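Long-range contacts in hypothetical protein Atu2327 (PDB 2O8I), which is of unknown function but probably decarboxylates 2-oxo-4-hydroxy-4-carboxy-5-ureidoimidazoline in urate breakdown, as an OHCU decarboxylase family member: residues R10-E16 / R157-L162; R56-L60 / F143-T147. All coordinates share one frame. Residue numbers count along the deposited sequence, not the author numbering.

Contact 1 (R10-E16 / R157-L162); sequences RFGGVFE and RLASML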
loop_
_atom_site.group_PDB
_atom_site.type_symbol
_atom_site.label_atom_id
_atom_site.label_comp_id
_atom_site.label_asym_id
_atom_site.label_seq_id
_atom_site.Cartn_x
_atom_site.Cartn_y
_atom_site.Cartn_z
ATOM N N ARG A 10 -2.070 6.609 -13.359
ATOM C CA ARG A 10 -3.069 5.679 -13.788
ATOM C C ARG A 10 -3.153 4.242 -13.351
ATOM O O ARG A 10 -3.829 3.945 -12.364
ATOM C CB ARG A 10 -3.812 6.006 -15.043
ATOM C CG ARG A 10 -5.239 6.241 -14.712
ATOM C CD ARG A 10 -5.526 7.621 -14.905
ATOM N NE ARG A 10 -6.403 7.916 -16.035
ATOM C CZ ARG A 10 -7.740 7.704 -16.175
ATOM N NH1 ARG A 10 -8.486 7.014 -15.305
ATOM N NH2 ARG A 10 -8.335 8.190 -17.277
ATOM N N PHE A 11 -2.500 3.357 -14.104
ATOM C CA PHE A 11 -2.746 1.957 -13.957
ATOM C C PHE A 11 -1.425 1.254 -13.652
ATOM O O PHE A 11 -1.390 0.037 -13.490
ATOM C CB PHE A 11 -3.409 1.390 -15.208
ATOM C CG PHE A 11 -4.667 2.129 -15.647
ATOM C CD1 PHE A 11 -5.790 2.188 -14.828
ATOM C CD2 PHE A 11 -4.726 2.744 -16.892
ATOM C CE1 PHE A 11 -6.966 2.873 -15.257
ATOM C CE2 PHE A 11 -5.873 3.428 -17.324
ATOM C CZ PHE A 11 -7.004 3.481 -16.506
ATOM N N GLY A 12 -0.336 2.017 -13.552
ATOM C CA GLY A 12 0.951 1.470 -13.140
ATOM C C GLY A 12 0.970 0.726 -11.803
ATOM O O GLY A 12 1.740 -0.219 -11.658
ATOM N N GLY A 13 0.129 1.157 -10.837
ATOM C CA GLY A 13 0.061 0.564 -9.514
ATOM C C GLY A 13 -0.953 -0.560 -9.355
ATOM O O GLY A 13 -1.077 -1.133 -8.273
ATOM N N VAL A 14 -1.720 -0.873 -10.382
ATOM C CA VAL A 14 -2.793 -1.846 -10.200
ATOM C C VAL A 14 -2.171 -3.216 -9.867
ATOM O O VAL A 14 -2.706 -4.001 -9.081
ATOM C CB VAL A 14 -3.736 -1.900 -11.467
ATOM C CG1 VAL A 14 -4.624 -3.146 -11.474
ATOM C CG2 VAL A 14 -4.570 -0.634 -11.557
ATOM N N PHE A 15 -1.062 -3.512 -10.515
ATOM C CA PHE A 15 -0.177 -4.563 -10.091
ATOM C C PHE A 15 0.887 -3.780 -9.355
ATOM O O PHE A 15 1.633 -2.995 -9.932
ATOM C CB PHE A 15 0.393 -5.342 -11.305
ATOM C CG PHE A 15 -0.626 -6.216 -11.981
ATOM C CD1 PHE A 15 -1.587 -5.677 -12.814
ATOM C CD2 PHE A 15 -0.668 -7.553 -11.744
ATOM C CE1 PHE A 15 -2.579 -6.483 -13.443
ATOM C CE2 PHE A 15 -1.638 -8.369 -12.342
ATOM C CZ PHE A 15 -2.592 -7.816 -13.203
ATOM N N GLU A 16 0.919 -3.984 -8.055
ATOM C CA GLU A 16 1.699 -3.191 -7.168
ATOM C C GLU A 16 3.164 -3.103 -7.595
ATOM O O GLU A 16 3.745 -4.104 -7.956
ATOM C CB GLU A 16 1.560 -3.775 -5.769
ATOM C CG GLU A 16 1.990 -2.801 -4.737
ATOM C CD GLU A 16 0.838 -2.008 -4.201
ATOM O OE1 GLU A 16 -0.310 -2.378 -4.437
ATOM O OE2 GLU A 16 1.074 -1.040 -3.506
ATOM N N ARG A 157 -9.277 -3.519 -7.576
ATOM C CA ARG A 157 -8.748 -2.150 -7.638
ATOM C C ARG A 157 -9.394 -1.350 -8.754
ATOM O O ARG A 157 -10.007 -0.298 -8.483
ATOM C CB ARG A 157 -7.233 -2.150 -7.739
ATOM C CG ARG A 157 -6.630 -2.708 -6.455
ATOM C CD ARG A 157 -5.188 -3.008 -6.634
ATOM N NE ARG A 157 -4.557 -3.205 -5.347
ATOM C CZ ARG A 157 -3.245 -3.190 -5.154
ATOM N NH1 ARG A 157 -2.433 -2.946 -6.183
ATOM N NH2 ARG A 157 -2.749 -3.406 -3.932
ATOM N N LEU A 158 -9.308 -1.886 -9.977
ATOM C CA LEU A 158 -9.940 -1.288 -11.162
ATOM C C LEU A 158 -11.428 -1.035 -11.022
ATOM O O LEU A 158 -11.888 0.042 -11.395
ATOM C CB LEU A 158 -9.654 -2.110 -12.394
ATOM C CG LEU A 158 -8.196 -1.983 -12.843
ATOM C CD1 LEU A 158 -7.844 -3.159 -13.734
ATOM C CD2 LEU A 158 -7.978 -0.643 -13.547
ATOM N N ALA A 159 -12.167 -1.985 -10.432
ATOM C CA ALA A 159 -13.584 -1.769 -10.137
ATOM C C ALA A 159 -13.887 -0.571 -9.211
ATOM O O ALA A 159 -14.981 -0.021 -9.264
ATOM C CB ALA A 159 -14.220 -3.029 -9.613
ATOM N N SER A 160 -12.954 -0.157 -8.355
ATOM C CA SER A 160 -13.211 1.035 -7.532
ATOM C C SER A 160 -12.935 2.341 -8.298
ATOM O O SER A 160 -13.493 3.386 -7.957
ATOM C CB SER A 160 -12.433 1.012 -6.209
ATOM O OG SER A 160 -11.024 1.024 -6.440
HETATM N N MSE A 161 -12.097 2.263 -9.328
HETATM C CA MSE A 161 -11.664 3.412 -10.080
HETATM C C MSE A 161 -12.444 3.675 -11.362
HETATM O O MSE A 161 -12.301 4.739 -11.938
HETATM C CB MSE A 161 -10.264 3.180 -10.564
HETATM C CG MSE A 161 -9.157 3.397 -9.614
HETATM SE SE MSE A 161 -7.629 2.498 -10.527
HETATM C CE MSE A 161 -7.335 0.987 -9.326
ATOM N N LEU A 162 -13.200 2.696 -11.847
ATOM C CA LEU A 162 -13.710 2.733 -13.219
ATOM C C LEU A 162 -15.130 2.190 -13.259
ATOM O O LEU A 162 -15.480 1.412 -12.400
ATOM C CB LEU A 162 -12.790 1.893 -14.123
ATOM C CG LEU A 162 -11.407 2.451 -14.487
ATOM C CD1 LEU A 162 -10.624 1.557 -15.381
ATOM C CD2 LEU A 162 -11.486 3.814 -15.116
#
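Following helix 4-11, a type I beta turn from Phe-11 to Val-14, closed by Val-14 N to Phe-11 O at 3.3 Å, carries the chain past the last turn of helix 139-161. The backbones are nearest at Val-14 and Arg-157, with CA atoms 6.5 Å apart, and stand 9.6 Å apart at Arg-10 and Met-161. Branched Val-14 suits the narrow end: its CG1 meets Leu-158 CD1, its CG2 the CE of selenomethionine Met-161 (both 3.9 Å) and also Leu-158 CD2. The broad ring of Phe-11 spans the wider part: its CD1 is 3.8 Å from Leu-158 CD2 and its CE1 3.9 Å from Leu-162 CD1. This joins the N-terminal part of the all-helical OHCU decarboxylase-type fold to its C-terminal helix. Arg-157, long enough to clear the apolar patch, grips Glu-16 OE1 with NH2 (2.7 Å) and NH1 (2.8 Å) in a salt bridge; NH1 also makes a weak hydrogen bond to Val-14 O (3.1 Å). Its NE pairs with Glu-75 of the second subunit.

Contact 2 (R56-L60 / F143-T147); sequences RLGVL and FATAT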
loop_
_atom_site.group_PDB
_atom_site.type_symbol
_atom_site.label_atom_id
_atom_site.label_comp_id
_atom_site.label_asym_id
_atom_site.label_seq_id
_atom_site.Cartn_x
_atom_site.Cartn_y
_atom_site.Cartn_z
ATOM N N ARG A 56 6.701 -12.475 -13.366
ATOM C CA ARG A 56 5.554 -12.814 -12.547
ATOM C C ARG A 56 5.951 -13.039 -11.075
ATOM O O ARG A 56 5.259 -12.574 -10.141
ATOM C CB ARG A 56 4.818 -14.010 -13.134
ATOM C CG ARG A 56 4.168 -13.671 -14.479
ATOM C CD ARG A 56 3.908 -14.893 -15.399
ATOM N NE ARG A 56 3.099 -15.934 -14.759
ATOM C CZ ARG A 56 1.782 -15.867 -14.546
ATOM N NH1 ARG A 56 1.072 -14.804 -14.917
ATOM N NH2 ARG A 56 1.165 -16.870 -13.934
ATOM N N LEU A 57 7.084 -13.705 -10.860
ATOM C CA LEU A 57 7.595 -13.915 -9.499
ATOM C C LEU A 57 7.928 -12.576 -8.829
ATOM O O LEU A 57 7.672 -12.395 -7.610
ATOM C CB LEU A 57 8.804 -14.850 -9.483
ATOM C CG LEU A 57 9.340 -15.188 -8.086
ATOM C CD1 LEU A 57 8.319 -16.010 -7.284
ATOM C CD2 LEU A 57 10.683 -15.945 -8.171
ATOM N N GLY A 58 8.465 -11.638 -9.625
ATOM C CA GLY A 58 8.715 -10.266 -9.158
ATOM C C GLY A 58 7.440 -9.542 -8.718
ATOM O O GLY A 58 7.441 -8.762 -7.765
ATOM N N VAL A 59 6.332 -9.816 -9.392
ATOM C CA VAL A 59 5.081 -9.134 -9.083
ATOM C C VAL A 59 4.588 -9.640 -7.756
ATOM O O VAL A 59 4.138 -8.854 -6.927
ATOM C CB VAL A 59 4.015 -9.378 -10.180
ATOM C CG1 VAL A 59 2.634 -8.953 -9.730
ATOM C CG2 VAL A 59 4.432 -8.707 -11.515
ATOM N N LEU A 60 4.683 -10.948 -7.544
ATOM C CA LEU A 60 4.226 -11.556 -6.288
ATOM C C LEU A 60 5.005 -10.991 -5.131
ATOM O O LEU A 60 4.444 -10.651 -4.097
ATOM C CB LEU A 60 4.434 -13.059 -6.332
ATOM C CG LEU A 60 3.296 -13.989 -6.774
ATOM C CD1 LEU A 60 2.327 -13.388 -7.724
ATOM C CD2 LEU A 60 3.872 -15.257 -7.343
ATOM N N PHE A 143 1.887 -20.932 -6.501
ATOM C CA PHE A 143 2.198 -19.976 -7.524
ATOM C C PHE A 143 0.968 -19.799 -8.399
ATOM O O PHE A 143 0.620 -18.672 -8.736
ATOM C CB PHE A 143 3.400 -20.428 -8.327
ATOM C CG PHE A 143 3.978 -19.366 -9.180
ATOM C CD1 PHE A 143 4.947 -18.517 -8.676
ATOM C CD2 PHE A 143 3.577 -19.234 -10.505
ATOM C CE1 PHE A 143 5.514 -17.522 -9.463
ATOM C CE2 PHE A 143 4.118 -18.242 -11.304
ATOM C CZ PHE A 143 5.101 -17.377 -10.784
ATOM N N ALA A 144 0.279 -20.891 -8.716
ATOM C CA ALA A 144 -1.002 -20.779 -9.410
ATOM C C ALA A 144 -2.012 -19.935 -8.591
ATOM O O ALA A 144 -2.572 -18.981 -9.108
ATOM C CB ALA A 144 -1.581 -22.174 -9.757
ATOM N N THR A 145 -2.215 -20.276 -7.319
ATOM C CA THR A 145 -3.150 -19.553 -6.460
ATOM C C THR A 145 -2.788 -18.070 -6.308
ATOM O O THR A 145 -3.655 -17.220 -6.513
ATOM C CB THR A 145 -3.249 -20.216 -5.081
ATOM O OG1 THR A 145 -3.805 -21.494 -5.257
ATOM C CG2 THR A 145 -4.172 -19.470 -4.130
ATOM N N ALA A 146 -1.525 -17.774 -5.964
ATOM C CA ALA A 146 -1.068 -16.404 -5.712
ATOM C C ALA A 146 -1.243 -15.546 -6.928
ATOM O O ALA A 146 -1.744 -14.449 -6.810
ATOM C CB ALA A 146 0.363 -16.365 -5.263
ATOM N N THR A 147 -0.855 -16.046 -8.101
ATOM C CA THR A 147 -1.024 -15.293 -9.348
ATOM C C THR A 147 -2.504 -15.048 -9.653
ATOM O O THR A 147 -2.864 -13.992 -10.182
ATOM C CB THR A 147 -0.351 -15.986 -10.588
ATOM O OG1 THR A 147 -0.876 -17.304 -10.750
ATOM C CG2 THR A 147 1.161 -16.035 -10.462
#
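Phe-143 opens the segment 143-147 and spans much of the gap to helix 56-60. Its CA-to-CB bond points sideways, yet the t rotamer brings the ring across to three residues of the other helix. Ring atom CE1 lies 3.5 Å from Leu-60 CD2 and 3.9 Å from Leu-57 CD1, the latter at the ring's edge, while CZ is 4.1 Å from Arg-56 CB. A large flat side chain suits this place because the axes of the two segments approach to 10.8 Å, too far for small residues alone to fill the space. One turn after Phe-143, Ala-146 points toward the partner, and its methyl leaves room for the branched Leu-60, whose CG is 4.1 Å from Ala-146 CB. Thr-147 follows, near the closest backbone approach, its CA 7.1 Å from that of Leu-60. Its hydroxyl is turned back to its own helix, with OG1 2.9 Å from both Phe-143 O and Ala-144 O, so that CG2 serves as an apolar surface: it lies 4.0 Å from Leu-60 CD1 and 3.6 Å from Arg-56 NH2, over one face of the guanidinium. Arg-56 can lie on these apolar groups because its charge is met by a salt bridge to Glu-53, with NH1 hydrogen-bonded to Phe-48 O. The segment axes cross at 65°, so the helices diverge beyond the contact, although Val-150 still meets Val-59 and Leu-60. Here helix 53-62 packs on helix 139-161, with Phe-48 of helix 37-50 beside Thr-147 and Phe-113 and Ile-116 of a loop alongside Leu-57, Leu-60 and Ala-146.

Both contacts draw on helix 139-161, contact 2 near its start and contact 1 at its C-terminal end, with centres about 18 Å apart on opposite sides of the chain's centre. In sequence the order is 10-16, 56-60, 143-147, 157-162, so the pair 56-60/143-147 lies wholly within the span bracketed by contact 1. The two meet directly where Phe-15 CD2 approaches Val-59 CG1 at 4.1 Å, and Phe-48 of helix 37-50 and Val-150 of helix 139-161 lie against both of these side chains. One long C-terminal helix thus gathers the N-terminal region and helix 53-62 along its length, while the second subunit touches contact 1 but not contact 2.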